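Local coordinates for protein copper-transporting ATPase RAN1 (Arabidopsis thaliana, PDB 3DXS) that probably pumps copper across membranes at the cost of ATP, using a metal-binding domain of ferredoxin-like fold, at residues Met25-Asn28 and Gly29-Lys32. The protein carries 1 engineered substitution. Numbering follows the deposited sequence.
Sequences MNVN and GVFK
V27 and V30 close a type II beta turn, the device by which this ferredoxin-like heavy-metal-associated domain leaves helix 14-25 and enters strand 30-36, an outermost strand of its antiparallel sheet. The turn illustrates how a compact reversal can rest on a single backbone hydrogen bond: V30 N donates to V27 O over 3.0 Å, with a nearly straight N-H...O angle of 163°. The donor lies out of the carbonyl plane, tilted by 30°. G29 holds the third turn position with a positive phi, a backbone shape that suits a residue without a CB.

The tight part of the contact is built by the two valines. V30 CG2 lies 3.7 Å from V27 CB and 3.9 Å from V27 CG1, so apolar packing flanks the hydrogen bond. With V30 CG1 anti to the backbone N (chi1 169°), CG2 is set beside that same N, the atom bonded to V27 O, and this brings the methyl to V27. Beyond the turn, V27 rests on V51 and V30 on V44 of strand 41-46, tying the connection to the rest of the domain.

Looser packing prevails where M25 meets the start of the strand, on the surface. Its first bond leads away from the strand, but bends at chi2 and chi3 bring the thioether back, crossing V30 at about a right angle. SD reaches V30 CG1 at 4.1 Å and passes K32 CA at 4.0 Å, grazing rather than interlocking. The strand itself is irregular here, since F31 and K32 both face V45 in a classic beta bulge. Beside that bulge, the terminal methyl of M25 makes its nearest approach to the backbone, with CE 3.6 Å from F31 O.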
ATOM      1  N   MET A  25       1.021   5.742  -4.816  1.00 10.17           N
ATOM      2  CA  MET A  25       0.754   6.155  -6.220  1.00 10.61           C
ATOM      3  C   MET A  25       2.020   6.720  -6.862  1.00 11.01           C
ATOM      4  O   MET A  25       2.118   6.885  -8.086  1.00 12.05           O
ATOM      5  CB  MET A  25      -0.410   7.134  -6.315  1.00 10.75           C
ATOM      6  CG  MET A  25      -1.763   6.456  -6.119  1.00 11.46           C
ATOM      7  SD  MET A  25      -2.046   5.018  -7.170  1.00 14.17           S
ATOM      8  CE  MET A  25      -1.924   5.718  -8.815  1.00 16.19           C
ATOM      9  N   ASN A  26       2.988   6.992  -6.011  1.00 11.03           N
ATOM     10  CA  ASN A  26       4.298   7.473  -6.452  1.00 11.40           C
ATOM     11  C   ASN A  26       5.283   6.342  -6.677  1.00 11.60           C
ATOM     12  O   ASN A  26       6.407   6.561  -7.099  1.00 14.22           O
ATOM     13  CB  ASN A  26       4.883   8.489  -5.482  1.00 11.70           C
ATOM     14  CG  ASN A  26       4.375   9.895  -5.742  1.00 11.11           C
ATOM     15  OD1 ASN A  26       3.692  10.144  -6.730  1.00 12.13           O
ATOM     16  ND2 ASN A  26       4.707  10.816  -4.853  1.00 11.09           N
ATOM     17  N   VAL A  27       4.849   5.128  -6.404  1.00 10.97           N
ATOM     18  CA  VAL A  27       5.697   3.950  -6.650  1.00 10.14           C
ATOM     19  C   VAL A  27       5.532   3.513  -8.106  1.00  9.95           C
ATOM     20  O   VAL A  27       4.451   3.158  -8.538  1.00  9.88           O
ATOM     21  CB  VAL A  27       5.352   2.775  -5.695  1.00  9.74           C
ATOM     22  CG1 VAL A  27       6.171   1.523  -6.016  1.00  9.46           C
ATOM     23  CG2 VAL A  27       5.574   3.172  -4.248  1.00  9.32           C
ATOM     24  N   ASN A  28       6.619   3.566  -8.865  1.00 10.13           N
ATOM     25  CA  ASN A  28       6.556   3.157 -10.287  1.00 10.41           C
ATOM     26  C   ASN A  28       6.073   1.725 -10.384  1.00 10.53           C
ATOM     27  O   ASN A  28       6.628   0.835  -9.766  1.00 11.35           O
ATOM     28  CB  ASN A  28       7.921   3.274 -10.982  1.00 10.49           C
ATOM     29  CG  ASN A  28       7.825   3.100 -12.489  1.00 10.90           C
ATOM     30  OD1 ASN A  28       8.499   2.244 -13.079  1.00 14.80           O
ATOM     31  ND2 ASN A  28       6.986   3.908 -13.121  1.00  9.80           N
ATOM     32  N   GLY A  29       5.020   1.536 -11.159  1.00 10.80           N
ATOM     33  CA  GLY A  29       4.408   0.221 -11.375  1.00 10.58           C
ATOM     34  C   GLY A  29       3.096   0.009 -10.640  1.00 10.78           C
ATOM     35  O   GLY A  29       2.345  -0.922 -10.924  1.00 10.77           O
ATOM     36  N   VAL A  30       2.829   0.869  -9.674  1.00 10.41           N
ATOM     37  CA  VAL A  30       1.532   0.830  -8.979  1.00 10.45           C
ATOM     38  C   VAL A  30       0.477   1.519  -9.824  1.00 10.97           C
ATOM     39  O   VAL A  30       0.630   2.682 -10.216  1.00 11.43           O
ATOM     40  CB  VAL A  30       1.606   1.459  -7.568  1.00 10.25           C
ATOM     41  CG1 VAL A  30       0.208   1.652  -6.978  1.00  9.68           C
ATOM     42  CG2 VAL A  30       2.474   0.587  -6.683  1.00  9.64           C
ATOM     43  N   PHE A  31      -0.595   0.778 -10.101  1.00 11.00           N
ATOM     44  CA  PHE A  31      -1.698   1.267 -10.946  1.00 11.33           C
ATOM     45  C   PHE A  31      -2.812   1.886 -10.127  1.00 10.80           C
ATOM     46  O   PHE A  31      -3.377   2.912 -10.499  1.00 10.95           O
ATOM     47  CB  PHE A  31      -2.256   0.149 -11.839  1.00 11.55           C
ATOM     48  CG  PHE A  31      -3.512   0.532 -12.575  1.00 12.66           C
ATOM     49  CD1 PHE A  31      -3.447   1.343 -13.702  1.00 13.65           C
ATOM     50  CD2 PHE A  31      -4.760   0.100 -12.144  1.00 12.87           C
ATOM     51  CE1 PHE A  31      -4.600   1.717 -14.386  1.00 13.91           C
ATOM     52  CE2 PHE A  31      -5.918   0.467 -12.828  1.00 13.48           C
ATOM     53  CZ  PHE A  31      -5.835   1.278 -13.951  1.00 14.60           C
ATOM     54  N   LYS A  32      -3.110   1.256  -9.000  1.00 10.91           N
ATOM     55  CA  LYS A  32      -4.177   1.729  -8.105  1.00 10.75           C
ATOM     56  C   LYS A  32      -3.875   1.373  -6.661  1.00 10.21           C
ATOM     57  O   LYS A  32      -3.370   0.303  -6.356  1.00  9.88           O
ATOM     58  CB  LYS A  32      -5.533   1.126  -8.504  1.00 10.92           C
ATOM     59  CG  LYS A  32      -6.754   1.885  -7.982  1.00 12.97           C
ATOM     60  CD  LYS A  32      -8.040   1.283  -8.554  1.00 14.24           C
ATOM     61  CE  LYS A  32      -9.277   2.122  -8.245  1.00 16.27           C
ATOM     62  NZ  LYS A  32     -10.507   1.528  -8.831  1.00 15.51           N
TER